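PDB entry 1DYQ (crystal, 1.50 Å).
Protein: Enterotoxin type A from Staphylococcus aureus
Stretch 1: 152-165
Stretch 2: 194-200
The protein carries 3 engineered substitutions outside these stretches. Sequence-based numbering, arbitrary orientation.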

ATOM      1  N   THR A 152      -4.220  -7.625  -2.283  1.00 11.72           N
ATOM      2  CA  THR A 152      -3.581  -6.509  -2.964  1.00 10.16           C
ATOM      3  C   THR A 152      -2.099  -6.435  -2.480  1.00  8.59           C
ATOM      4  O   THR A 152      -1.826  -6.650  -1.299  1.00 11.28           O
ATOM      5  CB  THR A 152      -4.233  -5.158  -2.750  1.00  9.89           C
ATOM      6  OG1 THR A 152      -4.277  -4.721  -1.425  1.00 11.81           O
ATOM      7  CG2 THR A 152      -5.663  -5.177  -3.362  1.00 10.77           C
ATOM      8  N   VAL A 153      -1.270  -6.031  -3.411  1.00  9.40           N
ATOM      9  CA  VAL A 153       0.114  -5.655  -3.021  1.00 10.54           C
ATOM     10  C   VAL A 153       0.059  -4.522  -2.024  1.00 10.78           C
ATOM     11  O   VAL A 153       0.777  -4.514  -1.008  1.00 11.11           O
ATOM     12  CB  VAL A 153       0.973  -5.305  -4.218  1.00 11.78           C
ATOM     13  CG1 VAL A 153       2.321  -4.717  -3.735  1.00 12.98           C
ATOM     14  CG2 VAL A 153       1.234  -6.531  -5.089  1.00 13.60           C
ATOM     15  N   GLN A 154      -0.886  -3.566  -2.165  1.00  9.96           N
ATOM     16  CA  GLN A 154      -1.074  -2.509  -1.198  1.00  9.49           C
ATOM     17  C   GLN A 154      -1.227  -2.999   0.216  1.00 10.87           C
ATOM     18  O   GLN A 154      -0.563  -2.505   1.139  1.00 10.92           O
ATOM     19  CB  GLN A 154      -2.285  -1.598  -1.600  1.00 10.88           C
ATOM     20  CG  GLN A 154      -2.617  -0.576  -0.536  1.00 10.12           C
ATOM     21  CD  GLN A 154      -3.615   0.518  -0.998  1.00  8.67           C
ATOM     22  OE1 GLN A 154      -3.700   1.535  -0.301  1.00  9.23           O
ATOM     23  NE2 GLN A 154      -4.323   0.236  -2.044  1.00  9.17           N
ATOM     24  N   GLU A 155      -2.066  -4.005   0.474  1.00 10.14           N
ATOM     25  CA  GLU A 155      -2.268  -4.539   1.805  1.00 10.71           C
ATOM     26  C   GLU A 155      -0.945  -5.038   2.427  1.00 11.73           C
ATOM     27  O   GLU A 155      -0.714  -4.831   3.594  1.00 11.30           O
ATOM     28  CB  GLU A 155      -3.320  -5.644   1.820  1.00 11.38           C
ATOM     29  CG  GLU A 155      -3.474  -6.360   3.142  1.00 11.15           C
ATOM     30  CD  GLU A 155      -4.640  -7.308   3.205  1.00 14.60           C
ATOM     31  OE1 GLU A 155      -5.592  -7.174   2.400  1.00 14.04           O
ATOM     32  OE2 GLU A 155      -4.619  -8.229   4.066  1.00 15.73           O
ATOM     33  N   LEU A 156      -0.167  -5.722   1.599  1.00 11.98           N
ATOM     34  CA  LEU A 156       1.116  -6.268   2.080  1.00 10.92           C
ATOM     35  C   LEU A 156       2.159  -5.172   2.250  1.00 10.14           C
ATOM     36  O   LEU A 156       2.858  -5.173   3.293  1.00 12.48           O
ATOM     37  CB  LEU A 156       1.658  -7.289   1.073  1.00 12.46           C
ATOM     38  CG  LEU A 156       0.726  -8.479   0.777  1.00 14.19           C
ATOM     39  CD1 LEU A 156       1.392  -9.378  -0.250  1.00 14.86           C
ATOM     40  CD2 LEU A 156       0.365  -9.227   2.043  1.00 16.96           C
ATOM     41  N   ASP A 157       2.221  -4.226   1.342  1.00 11.21           N
ATOM     42  CA  ASP A 157       3.225  -3.154   1.399  1.00 11.06           C
ATOM     43  C   ASP A 157       2.964  -2.201   2.534  1.00 12.32           C
ATOM     44  O   ASP A 157       3.885  -1.780   3.240  1.00 11.43           O
ATOM     45  CB  ASP A 157       3.230  -2.454   0.030  1.00 11.28           C
ATOM     46  CG  ASP A 157       4.459  -1.622  -0.245  1.00 13.30           C
ATOM     47  OD1 ASP A 157       5.511  -1.870   0.410  1.00 13.03           O
ATOM     48  OD2 ASP A 157       4.403  -0.720  -1.107  1.00 12.24           O
ATOM     49  N   LEU A 158       1.695  -1.868   2.832  1.00 12.35           N
ATOM     50  CA  LEU A 158       1.396  -1.029   3.992  1.00 10.29           C
ATOM     51  C   LEU A 158       1.899  -1.691   5.272  1.00 10.77           C
ATOM     52  O   LEU A 158       2.472  -1.042   6.149  1.00 12.44           O
ATOM     53  CB  LEU A 158      -0.120  -0.775   4.068  1.00 12.22           C
ATOM     54  CG  LEU A 158      -0.655   0.192   2.999  1.00 11.79           C
ATOM     55  CD1 LEU A 158      -2.208   0.165   3.046  1.00 13.13           C
ATOM     56  CD2 LEU A 158      -0.140   1.603   3.257  1.00 12.18           C
ATOM     57  N   GLN A 159       1.655  -3.003   5.405  1.00 11.20           N
ATOM     58  CA  GLN A 159       2.065  -3.684   6.626  1.00 12.45           C
ATOM     59  C   GLN A 159       3.600  -3.743   6.698  1.00 11.72           C
ATOM     60  O   GLN A 159       4.122  -3.448   7.790  1.00 13.31           O
ATOM     61  CB  GLN A 159       1.502  -5.083   6.739  1.00 12.05           C
ATOM     62  CG  GLN A 159      -0.019  -5.157   6.910  1.00 13.54           C
ATOM     63  CD  GLN A 159      -0.436  -6.645   6.888  1.00 12.46           C
ATOM     64  OE1 GLN A 159      -0.203  -7.332   7.874  1.00 13.83           O
ATOM     65  NE2 GLN A 159      -1.054  -7.036   5.806  1.00 13.33           N
ATOM     66  N   ALA A 160       4.229  -4.028   5.585  1.00 12.32           N
ATOM     67  CA  ALA A 160       5.715  -4.143   5.619  1.00 12.39           C
ATOM     68  C   ALA A 160       6.377  -2.830   5.926  1.00 13.25           C
ATOM     69  O   ALA A 160       7.226  -2.741   6.828  1.00 12.74           O
ATOM     70  CB  ALA A 160       6.225  -4.716   4.303  1.00 11.43           C
ATOM     71  N   ARG A 161       5.926  -1.735   5.264  1.00 11.85           N
ATOM     72  CA  ARG A 161       6.568  -0.451   5.524  1.00 12.58           C
ATOM     73  C   ARG A 161       6.254   0.117   6.868  1.00 11.62           C
ATOM     74  O   ARG A 161       7.096   0.835   7.439  1.00 12.44           O
ATOM     75  CB  ARG A 161       6.237   0.547   4.391  1.00 12.44           C
ATOM     76  CG  ARG A 161       6.644   0.034   3.023  1.00  9.87           C
ATOM     77  CD  ARG A 161       6.882   1.208   2.069  1.00  9.04           C
ATOM     78  NE  ARG A 161       6.684   0.826   0.708  1.00 10.96           N
ATOM     79  CZ  ARG A 161       6.918   1.557  -0.380  1.00 12.45           C
ATOM     80  NH1 ARG A 161       7.486   2.751  -0.277  1.00 12.75           N
ATOM     81  NH2 ARG A 161       6.575   1.095  -1.576  1.00 11.11           N
ATOM     82  N   ARG A 162       5.122  -0.218   7.505  1.00 11.88           N
ATOM     83  CA  ARG A 162       4.835   0.243   8.846  1.00 12.82           C
ATOM     84  C   ARG A 162       5.876  -0.354   9.833  1.00 13.81           C
ATOM     85  O   ARG A 162       6.445   0.380  10.608  1.00 13.87           O
ATOM     86  CB  ARG A 162       3.442  -0.143   9.334  1.00 13.64           C
ATOM     87  CG  ARG A 162       3.150   0.317  10.760  1.00 13.59           C
ATOM     88  CD  ARG A 162       1.676   0.041  11.130  1.00 14.81           C
ATOM     89  NE  ARG A 162       0.850   1.019  10.422  1.00 15.15           N
ATOM     90  CZ  ARG A 162       0.701   2.282  10.759  1.00 15.18           C
ATOM     91  NH1 ARG A 162       1.264   2.790  11.832  1.00 15.77           N
ATOM     92  NH2 ARG A 162      -0.013   3.079   9.948  1.00 17.08           N
ATOM     93  N   TYR A 163       6.188  -1.627   9.570  1.00 12.90           N
ATOM     94  CA  TYR A 163       7.241  -2.284  10.395  1.00 15.32           C
ATOM     95  C   TYR A 163       8.592  -1.668  10.095  1.00 13.58           C
ATOM     96  O   TYR A 163       9.370  -1.447  11.072  1.00 14.83           O
ATOM     97  CB  TYR A 163       7.238  -3.785  10.069  1.00 14.77           C
ATOM     98  CG  TYR A 163       8.433  -4.514  10.704  1.00 16.51           C
ATOM     99  CD1 TYR A 163       8.446  -4.797  12.044  1.00 21.13           C
ATOM    100  CD2 TYR A 163       9.506  -4.847   9.894  1.00 18.82           C
ATOM    101  CE1 TYR A 163       9.547  -5.452  12.610  1.00 21.59           C
ATOM    102  CE2 TYR A 163      10.624  -5.479  10.468  1.00 22.89           C
ATOM    103  CZ  TYR A 163      10.607  -5.771  11.799  1.00 22.96           C
ATOM    104  OH  TYR A 163      11.700  -6.435  12.357  1.00 25.89           O
ATOM    105  N   LEU A 164       8.916  -1.348   8.864  1.00 13.55           N
ATOM    106  CA  LEU A 164      10.217  -0.737   8.559  1.00 14.50           C
ATOM    107  C   LEU A 164      10.351   0.598   9.258  1.00 16.03           C
ATOM    108  O   LEU A 164      11.440   0.972   9.694  1.00 14.41           O
ATOM    109  CB  LEU A 164      10.482  -0.624   7.082  1.00 12.47           C
ATOM    110  CG  LEU A 164      10.486  -1.937   6.280  1.00 11.85           C
ATOM    111  CD1 LEU A 164      10.726  -1.693   4.813  1.00 13.33           C
ATOM    112  CD2 LEU A 164      11.550  -2.894   6.875  1.00 15.34           C
ATOM    113  N   GLN A 165       9.264   1.372   9.318  1.00 14.06           N
ATOM    114  CA  GLN A 165       9.342   2.642  10.067  1.00 13.66           C
ATOM    115  C   GLN A 165       9.562   2.383  11.536  1.00 14.43           C
ATOM    116  O   GLN A 165      10.430   3.035  12.165  1.00 15.31           O
ATOM    117  CB  GLN A 165       8.007   3.424   9.833  1.00 12.55           C
ATOM    118  CG  GLN A 165       8.055   4.794  10.529  1.00 12.29           C
ATOM    119  CD  GLN A 165       9.141   5.679   9.947  1.00 13.30           C
ATOM    120  OE1 GLN A 165       9.409   5.747   8.769  1.00 17.11           O
ATOM    121  NE2 GLN A 165       9.811   6.391  10.879  1.00 17.46           N
ATOM    122  N   SER A 194       7.772 -11.045  -9.994  1.00 27.39           N
ATOM    123  CA  SER A 194       7.528 -10.399  -8.714  1.00 23.84           C
ATOM    124  C   SER A 194       7.394  -8.890  -8.860  1.00 21.85           C
ATOM    125  O   SER A 194       8.197  -8.230  -9.527  1.00 23.26           O
ATOM    126  CB  SER A 194       8.663 -10.741  -7.747  1.00 22.75           C
ATOM    127  OG  SER A 194       8.726 -12.159  -7.582  1.00 25.20           O
ATOM    128  N   VAL A 195       6.508  -8.326  -8.032  1.00 17.86           N
ATOM    129  CA  VAL A 195       6.423  -6.873  -7.941  1.00 17.57           C
ATOM    130  C   VAL A 195       7.543  -6.373  -7.027  1.00 14.98           C
ATOM    131  O   VAL A 195       7.812  -6.959  -5.983  1.00 15.81           O
ATOM    132  CB  VAL A 195       5.069  -6.445  -7.319  1.00 17.57           C
ATOM    133  CG1 VAL A 195       5.033  -4.946  -7.144  1.00 18.97           C
ATOM    134  CG2 VAL A 195       3.942  -6.921  -8.250  1.00 21.00           C
ATOM    135  N   ASN A 196       8.240  -5.330  -7.504  1.00 15.95           N
ATOM    136  CA  ASN A 196       9.244  -4.747  -6.582  1.00 18.08           C
ATOM    137  C   ASN A 196       9.122  -3.235  -6.602  1.00 16.52           C
ATOM    138  O   ASN A 196       8.858  -2.630  -7.628  1.00 18.08           O
ATOM    139  CB  ASN A 196      10.605  -5.267  -6.730  1.00 25.47           C
ATOM    140  CG  ASN A 196      10.988  -5.668  -8.135  1.00 29.74           C
ATOM    141  OD1 ASN A 196      10.935  -6.871  -8.453  1.00 33.24           O
ATOM    142  ND2 ASN A 196      11.323  -4.680  -8.918  1.00 35.10           N
ATOM    143  N   TYR A 197       9.371  -2.664  -5.430  1.00 14.73           N
ATOM    144  CA  TYR A 197       9.300  -1.218  -5.305  1.00 14.92           C
ATOM    145  C   TYR A 197      10.592  -0.692  -4.651  1.00 12.97           C
ATOM    146  O   TYR A 197      11.035  -1.275  -3.655  1.00 14.89           O
ATOM    147  CB  TYR A 197       8.153  -0.784  -4.385  1.00 15.28           C
ATOM    148  CG  TYR A 197       6.766  -1.064  -4.909  1.00 16.28           C
ATOM    149  CD1 TYR A 197       6.400  -0.764  -6.200  1.00 18.59           C
ATOM    150  CD2 TYR A 197       5.795  -1.562  -4.045  1.00 15.73           C
ATOM    151  CE1 TYR A 197       5.122  -1.049  -6.667  1.00 17.64           C
ATOM    152  CE2 TYR A 197       4.512  -1.819  -4.477  1.00 15.20           C
ATOM    153  CZ  TYR A 197       4.178  -1.531  -5.784  1.00 16.93           C
ATOM    154  OH  TYR A 197       2.909  -1.800  -6.245  1.00 18.23           O
ATOM    155  N   ASP A 198      11.057   0.400  -5.179  1.00 14.63           N
ATOM    156  CA  ASP A 198      12.181   1.133  -4.513  1.00 14.03           C
ATOM    157  C   ASP A 198      11.574   1.922  -3.377  1.00 13.23           C
ATOM    158  O   ASP A 198      10.649   2.724  -3.557  1.00 16.11           O
ATOM    159  CB  ASP A 198      12.853   1.986  -5.579  1.00 14.50           C
ATOM    160  CG  ASP A 198      13.962   2.876  -5.036  1.00 15.53           C
ATOM    161  OD1 ASP A 198      14.033   3.036  -3.830  1.00 17.05           O
ATOM    162  OD2 ASP A 198      14.744   3.372  -5.885  1.00 19.53           O
ATOM    163  N   LEU A 199      12.051   1.693  -2.142  1.00 11.58           N
ATOM    164  CA  LEU A 199      11.460   2.327  -0.976  1.00 12.62           C
ATOM    165  C   LEU A 199      11.671   3.833  -0.985  1.00 11.96           C
ATOM    166  O   LEU A 199      10.945   4.502  -0.233  1.00 14.23           O
ATOM    167  CB  LEU A 199      12.011   1.698   0.314  1.00 13.48           C
ATOM    168  CG  LEU A 199      11.670   0.219   0.509  1.00 14.16           C
ATOM    169  CD1 LEU A 199      12.429  -0.341   1.737  1.00 13.71           C
ATOM    170  CD2 LEU A 199      10.175   0.035   0.757  1.00 15.03           C
ATOM    171  N   PHE A 200      12.618   4.338  -1.738  1.00 14.11           N
ATOM    172  CA  PHE A 200      12.868   5.767  -1.882  1.00 14.77           C
ATOM    173  C   PHE A 200      12.700   6.238  -3.310  1.00 15.10           C
ATOM    174  O   PHE A 200      13.204   7.299  -3.709  1.00 18.28           O
ATOM    175  CB  PHE A 200      14.294   6.106  -1.390  1.00 16.50           C
ATOM    176  CG  PHE A 200      14.482   5.832   0.064  1.00 13.26           C
ATOM    177  CD1 PHE A 200      13.972   6.704   1.025  1.00 14.40           C
ATOM    178  CD2 PHE A 200      15.093   4.668   0.525  1.00 16.06           C
ATOM    179  CE1 PHE A 200      14.140   6.485   2.359  1.00 16.31           C
ATOM    180  CE2 PHE A 200      15.268   4.437   1.871  1.00 17.24           C
ATOM    181  CZ  PHE A 200      14.789   5.343   2.806  1.00 16.84           C
TER
HETATM  182  O   HOH W   1       7.867   2.670  -4.005  1.00 15.60           O

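One side of the helix 153-165 packs against the strand 195-198 and the turn that follows it. The two axes run at 41° to each other and come no closer than 11.3 Å, so side chains fill the space between the backbones. On the helix the contacting residues are Val-153, Asp-157, Arg-161 and Leu-164, spaced three or four apart as one helical face requires, and each directs its CA-to-CB bond toward the other stretch. On the strand, alternation does the same work: Val-195 and Tyr-197 point toward the helix, Asn-196 and Asp-198 away.

At the first end two valines meet loosely, CG2 of Val-153 lying 4.2 Å from CG2 of Val-195. The other methyl of Val-153 is more tightly engaged: its CG1 sits 3.7 Å from CE2 of Tyr-197. The tyrosine is the broad bump of the strand. Its ring reaches back over the helix and touches three helix residues, each one turn from the next, with Asp-157 OD2 3.4 Å from Tyr-197 CD2 and Arg-161 NH2 3.7 Å from the same CD2. All three approach the ring obliquely, and no hydrogen bond joins the two stretches directly.

The charged pair in the middle is held in shape from within the helix. Arg-161, one turn after Asp-157, folds back on it in a two-pronged salt bridge: Arg-161 NE donates to Asp-157 OD1 at 3.0 Å, almost straight at 174°, and Arg-161 NH2 donates to Asp-157 OD2 at 2.9 Å, more bent at 138°. The guanidinium thereby becomes a flat plate with a neighbour over one face and another at its edge. Leu-199 CD2 lies over one face, 3.6 Å from Arg-161 NE, while Tyr-197 CD2 is at the edge, near the plane. One water extends the link to the strand, accepting from Arg-161 NH2 at 3.2 Å and donating to the backbone Asp-198 O at 2.8 Å.

Leu-199 fills the far end. Its CA-to-CB bond points sideways, yet the end of the side chain comes nearer the helix: CD2 lies over the guanidinium and also comes within 4.4 Å of Leu-164 CD1, while Leu-199 CD1 makes the closer approach to Leu-164 CD1, at 3.8 Å. The leucine thus occupies the hollow between Arg-161 and Leu-164, one residue polar at its tip and the other wholly apolar.

At the N-terminal end of the helix, Thr-152 provides the cap, its OG1 accepting from Glu-155 N at 3.0 Å. In the turn, Phe-200 N donates to Asp-198 OD1 at 2.8 Å, a bond that spans the backbone of Leu-199.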